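Local coordinates for protein BSU-2 beta-lactamase (Bacillus subtilis, PDB 6W5E) that probably hydrolyses the beta-lactam ring of penicillin-type antibiotics as a class D serine beta-lactamase, at residues 113-116 with 122-125; 118-121 with 127-130. All coordinates share one frame; numbering follows the deposited sequence.

Contact 1 brings the residues before helix 117-122 onto its end and the loop beyond; contact 2 sets the helix itself against helix 126-136. Their centres lie only 5 Å apart. Contact 1 (113-116 with 122-125) is the more peripheral and only partly buried: a methyl group sits on an imidazole face, while an arginine and a glutamate come near each other beside it. Contact 2 (118-121 with 127-130) is buried and mostly apolar, an alanine methyl and a methionine against two tyrosines. A probable backbone hydrogen bond from A125 N to A120 O (2.9 Å) ties the two together. Y128 also packs on H115 and T116, so strand 115-116 borders both.

Contact 1: 113-116 with 122-125; sequences RDHT and RESA
The imidazole of H115 carries the CB methyl of A125 on one face and meets the CG methylene of E123 at its edge, in the plane of the ring. The methyl lies almost over the ring centre, 3.8 Å from the centroid and only 10° off the normal, a CH-pi contact. At the edge, H115 CE1 comes 3.8 Å from E123 CG and 4.0 Å from E123 CB, the two side chains crossing at about a right angle. The bend of E123 at chi2 (-58°) turns the carboxylate away from the imidazole, so that the CG methylene is what meets the ring. R113 NH2 stops 4.5 Å from E123 OE2, too far for a salt bridge, so any attraction between these charges is probably modest. The H115 ring cannot turn easily: ND1 is hydrogen-bonded to S119 OG and NE2 to S110 O, which hold the flat surface under A125. Backbone conformation places the partners. Helix 117-122 ends in a Schellman motif, with S124 at positive phi (55°), and A125 stands at the N-cap position of helix 126-136. S124 turns its CB away from H115, and in one of two modelled conformers its OG bonds to K214 NZ and weakly to S76 OG. This is consistent with the Ser-X-Val/Ile motif of class D enzymes, whose serine lines the active site; A125 points the other way, onto H115.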
ATOM      1  N   ARG A 113      -7.966  17.027  12.177  1.00 17.23           N
ATOM      2  CA  ARG A 113      -9.268  16.599  12.664  1.00 15.90           C
ATOM      3  C   ARG A 113      -9.057  15.289  13.411  1.00 14.64           C
ATOM      4  O   ARG A 113      -8.024  14.629  13.259  1.00 14.28           O
ATOM      5  CB  ARG A 113     -10.241  16.392  11.494  1.00 18.94           C
ATOM      6  CG  ARG A 113      -9.837  15.207  10.603  1.00 22.47           C
ATOM      7  CD  ARG A 113     -10.832  14.877   9.492  1.00 28.66           C
ATOM      8  NE  ARG A 113     -10.899  15.927   8.480  1.00 29.62           N
ATOM      9  CZ  ARG A 113     -11.169  15.721   7.192  1.00 28.25           C
ATOM     10  NH1 ARG A 113     -11.210  16.749   6.357  1.00 28.73           N
ATOM     11  NH2 ARG A 113     -11.395  14.494   6.739  1.00 28.40           N
ATOM     12  N   ASP A 114     -10.040  14.906  14.220  1.00 13.77           N
ATOM     13  CA  ASP A 114      -9.978  13.587  14.826  1.00 12.51           C
ATOM     14  C   ASP A 114      -9.979  12.540  13.723  1.00 12.59           C
ATOM     15  O   ASP A 114     -10.593  12.723  12.666  1.00 14.44           O
ATOM     16  CB  ASP A 114     -11.190  13.353  15.726  1.00 14.46           C
ATOM     17  CG  ASP A 114     -11.245  14.297  16.919  1.00 14.99           C
ATOM     18  OD1 ASP A 114     -10.202  14.850  17.334  1.00 15.14           O
ATOM     19  OD2 ASP A 114     -12.357  14.472  17.456  1.00 15.92           O
ATOM     20  N   HIS A 115      -9.268  11.439  13.963  1.00 12.28           N
ATOM     21  CA  HIS A 115      -9.133  10.385  12.968  1.00 11.78           C
ATOM     22  C   HIS A 115      -9.383   9.015  13.579  1.00 10.65           C
ATOM     23  O   HIS A 115      -9.300   8.820  14.793  1.00 11.82           O
ATOM     24  CB  HIS A 115      -7.755  10.433  12.305  1.00 12.36           C
ATOM     25  CG  HIS A 115      -7.732  11.283  11.079  1.00 13.23           C
ATOM     26  ND1 HIS A 115      -8.254  10.857   9.878  1.00 14.01           N
ATOM     27  CD2 HIS A 115      -7.293  12.546  10.878  1.00 14.49           C
ATOM     28  CE1 HIS A 115      -8.126  11.820   8.982  1.00 15.05           C
ATOM     29  NE2 HIS A 115      -7.548  12.857   9.564  1.00 14.44           N
ATOM     30  N   THR A 116      -9.698   8.068  12.701  1.00 11.53           N
ATOM     31  CA  THR A 116      -9.784   6.652  13.023  1.00 10.80           C
ATOM     32  C   THR A 116      -8.751   5.894  12.205  1.00 10.10           C
ATOM     33  O   THR A 116      -8.090   6.447  11.322  1.00 11.01           O
ATOM     34  CB  THR A 116     -11.177   6.085  12.726  1.00 11.59           C
ATOM     35  OG1 THR A 116     -11.404   6.065  11.311  1.00 15.39           O
ATOM     36  CG2 THR A 116     -12.244   6.917  13.400  1.00 14.39           C
ATOM     37  N   ARG A 122      -7.327   6.347   4.652  1.00 13.72           N
ATOM     38  CA  ARG A 122      -7.886   7.026   3.484  1.00 14.00           C
ATOM     39  C   ARG A 122      -7.223   8.375   3.243  1.00 13.95           C
ATOM     40  O   ARG A 122      -6.947   8.740   2.094  1.00 14.92           O
ATOM     41  CB  ARG A 122      -9.398   7.186   3.668  1.00 15.12           C
ATOM     42  CG  ARG A 122     -10.108   7.873   2.511  1.00 16.14           C
ATOM     43  CD  ARG A 122     -11.617   7.837   2.697  1.00 16.08           C
ATOM     44  NE  ARG A 122     -12.123   6.470   2.618  1.00 16.08           N
ATOM     45  CZ  ARG A 122     -13.306   6.081   3.077  1.00 15.75           C
ATOM     46  NH1 ARG A 122     -14.112   6.961   3.658  1.00 18.04           N
ATOM     47  NH2 ARG A 122     -13.677   4.814   2.966  1.00 15.32           N
ATOM     48  N   GLU A 123      -6.963   9.137   4.309  1.00 13.85           N
ATOM     49  CA  GLU A 123      -6.392  10.474   4.195  1.00 14.82           C
ATOM     50  C   GLU A 123      -4.889  10.482   4.421  1.00 15.15           C
ATOM     51  O   GLU A 123      -4.271  11.547   4.381  1.00 17.16           O
ATOM     52  CB  GLU A 123      -7.058  11.439   5.187  1.00 14.84           C
ATOM     53  CG  GLU A 123      -8.596  11.416   5.236  1.00 15.77           C
ATOM     54  CD  GLU A 123      -9.263  11.704   3.899  1.00 19.02           C
ATOM     55  OE1 GLU A 123      -8.640  12.350   3.027  1.00 22.28           O
ATOM     56  OE2 GLU A 123     -10.435  11.295   3.734  1.00 19.90           O
ATOM     57  N   SER A 124      -4.296   9.318   4.685  1.00 14.05           N
ATOM     58  CA  SER A 124      -2.866   9.200   4.969  0.71 14.01           C
ATOM     59  C   SER A 124      -2.440  10.102   6.125  1.00 15.02           C
ATOM     60  O   SER A 124      -1.418  10.787   6.065  1.00 15.57           O
ATOM     61  CB  SER A 124      -2.012   9.423   3.723  0.71 16.01           C
ATOM     62  OG  SER A 124      -0.923   8.531   3.740  0.71 16.02           O
ATOM     63  N   ALA A 125      -3.237  10.097   7.196  1.00 14.86           N
ATOM     64  CA  ALA A 125      -2.949  10.913   8.378  1.00 13.85           C
ATOM     65  C   ALA A 125      -1.854  10.220   9.187  1.00 14.05           C
ATOM     66  O   ALA A 125      -2.115   9.366  10.042  1.00 14.70           O
ATOM     67  CB  ALA A 125      -4.215  11.153   9.192  1.00 13.53           C
TER

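Contact 2: 118-121 with 127-130; sequences GSAM and WYYQ
Helices 117-122 and 126-136, consecutive in the chain and joined by a tight turn, pack together where A120 meets Y128 and Y129. The A120 methyl points at the second helix and lodges between the two tyrosines. It lies 3.5 Å from Y128 CB, and at the same distance, 3.5 Å, from Y129 CE1. It reaches Y129 at the ring edge, near the ring plane. Against Y128 it sits beside the root of the side chain, with Y128 CG 3.7 Å from A120 CB. Because Y128 CG is anti to the backbone N (chi1 -177°), its ring leads off from this root to where OH bonds to D97 O and the ring makes a cation-pi contact with K99. Y129 instead runs across the first helix, its CE1 3.8 Å from M121 N. There its OH is hydrogen-bonded to L117 O, a polar bond within an otherwise apolar junction. M121 flanks that hydroxyl through its CB, 3.7 Å from Y129 OH. M121 and Y129 also touch A83 of helix 81-88, placing the contact among three helices. It is a packing of two consecutive short helices, joined by the loop that carries S124, in the helical region of the penicillin-binding-protein-like beta-lactamase fold.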
ATOM      1  N   GLY A 118      -9.323   3.769   9.946  1.00 10.07           N
ATOM      2  CA  GLY A 118      -9.726   3.791   8.548  1.00 10.35           C
ATOM      3  C   GLY A 118      -9.602   5.153   7.890  1.00 10.78           C
ATOM      4  O   GLY A 118      -9.152   5.253   6.746  1.00 11.63           O
ATOM      5  N   SER A 119     -10.006   6.221   8.580  1.00 10.62           N
ATOM      6  CA  SER A 119      -9.899   7.529   7.947  1.00 10.69           C
ATOM      7  C   SER A 119      -8.446   7.923   7.782  1.00 10.65           C
ATOM      8  O   SER A 119      -8.083   8.567   6.794  1.00 11.59           O
ATOM      9  CB  SER A 119     -10.676   8.595   8.721  1.00 11.95           C
ATOM     10  OG  SER A 119     -10.035   8.905   9.944  1.00 13.05           O
ATOM     11  N   ALA A 120      -7.601   7.531   8.738  1.00 10.82           N
ATOM     12  CA  ALA A 120      -6.186   7.850   8.638  1.00 11.41           C
ATOM     13  C   ALA A 120      -5.523   7.075   7.516  1.00 11.64           C
ATOM     14  O   ALA A 120      -4.538   7.546   6.947  1.00 14.70           O
ATOM     15  CB  ALA A 120      -5.481   7.627   9.968  1.00 12.31           C
ATOM     16  N   MET A 121      -6.046   5.901   7.167  1.00 11.46           N
ATOM     17  CA  MET A 121      -5.574   5.246   5.956  0.56 12.20           C
ATOM     18  C   MET A 121      -6.035   6.004   4.714  1.00 12.96           C
ATOM     19  O   MET A 121      -5.224   6.293   3.827  1.00 14.56           O
ATOM     20  CB  MET A 121      -6.027   3.792   5.897  0.56 13.03           C
ATOM     21  CG  MET A 121      -5.454   3.099   4.673  0.56 12.42           C
ATOM     22  SD  MET A 121      -5.719   1.328   4.628  0.56 12.47           S
ATOM     23  CE  MET A 121      -4.554   0.775   5.874  0.56 15.67           C
ATOM     24  N   TRP A 127       0.100  11.026  11.638  1.00 13.80           N
ATOM     25  CA  TRP A 127       0.162  11.120  13.098  1.00 12.88           C
ATOM     26  C   TRP A 127      -0.617  10.001  13.785  1.00 11.89           C
ATOM     27  O   TRP A 127      -0.208   9.507  14.845  1.00 12.61           O
ATOM     28  CB  TRP A 127      -0.314  12.494  13.574  1.00 15.42           C
ATOM     29  CG  TRP A 127      -1.770  12.829  13.342  1.00 13.74           C
ATOM     30  CD1 TRP A 127      -2.283  13.582  12.326  1.00 14.65           C
ATOM     31  CD2 TRP A 127      -2.880  12.474  14.181  1.00 14.75           C
ATOM     32  NE1 TRP A 127      -3.648  13.703  12.467  1.00 15.15           N
ATOM     33  CE2 TRP A 127      -4.040  13.036  13.600  1.00 14.95           C
ATOM     34  CE3 TRP A 127      -3.008  11.734  15.364  1.00 13.57           C
ATOM     35  CZ2 TRP A 127      -5.311  12.880  14.160  1.00 15.34           C
ATOM     36  CZ3 TRP A 127      -4.278  11.570  15.917  1.00 13.04           C
ATOM     37  CH2 TRP A 127      -5.409  12.150  15.317  1.00 15.68           C
ATOM     38  N   TYR A 128      -1.744   9.591  13.203  1.00 12.27           N
ATOM     39  CA  TYR A 128      -2.523   8.506  13.790  1.00 10.87           C
ATOM     40  C   TYR A 128      -1.707   7.219  13.807  1.00 10.51           C
ATOM     41  O   TYR A 128      -1.649   6.509  14.822  1.00 11.08           O
ATOM     42  CB  TYR A 128      -3.818   8.313  12.986  1.00 11.14           C
ATOM     43  CG  TYR A 128      -4.723   7.251  13.578  1.00 10.21           C
ATOM     44  CD1 TYR A 128      -4.406   5.890  13.466  1.00  9.86           C
ATOM     45  CD2 TYR A 128      -5.883   7.602  14.260  1.00 11.21           C
ATOM     46  CE1 TYR A 128      -5.194   4.927  14.037  1.00 10.48           C
ATOM     47  CE2 TYR A 128      -6.698   6.634  14.819  1.00 10.90           C
ATOM     48  CZ  TYR A 128      -6.340   5.301  14.700  1.00 10.11           C
ATOM     49  OH  TYR A 128      -7.113   4.328  15.273  1.00 10.40           O
ATOM     50  N   TYR A 129      -1.077   6.893  12.675  1.00 11.55           N
ATOM     51  CA  TYR A 129      -0.325   5.648  12.576  1.00 10.36           C
ATOM     52  C   TYR A 129       0.976   5.699  13.368  1.00 10.38           C
ATOM     53  O   TYR A 129       1.487   4.646  13.763  1.00 11.16           O
ATOM     54  CB  TYR A 129      -0.127   5.264  11.104  1.00 10.81           C
ATOM     55  CG  TYR A 129      -1.358   4.572  10.545  1.00 10.54           C
ATOM     56  CD1 TYR A 129      -2.530   5.280  10.279  1.00 11.24           C
ATOM     57  CD2 TYR A 129      -1.372   3.197  10.353  1.00 11.17           C
ATOM     58  CE1 TYR A 129      -3.661   4.632   9.787  1.00 11.35           C
ATOM     59  CE2 TYR A 129      -2.489   2.551   9.860  1.00 11.76           C
ATOM     60  CZ  TYR A 129      -3.633   3.267   9.598  1.00 10.39           C
ATOM     61  OH  TYR A 129      -4.735   2.597   9.123  1.00 11.13           O
ATOM     62  N   GLN A 130       1.510   6.895  13.623  1.00 11.30           N
ATOM     63  CA  GLN A 130       2.645   7.011  14.534  1.00 11.12           C
ATOM     64  C   GLN A 130       2.239   6.631  15.955  1.00 11.45           C
ATOM     65  O   GLN A 130       2.969   5.908  16.644  1.00 12.01           O
ATOM     66  CB  GLN A 130       3.227   8.424  14.468  1.00 12.57           C
ATOM     67  CG  GLN A 130       3.958   8.693  13.163  1.00 12.45           C
ATOM     68  CD  GLN A 130       4.428  10.128  13.040  1.00 15.15           C
ATOM     69  OE1 GLN A 130       3.668  11.065  13.287  1.00 18.75           O
ATOM     70  NE2 GLN A 130       5.680  10.307  12.639  1.00 15.73           N
TER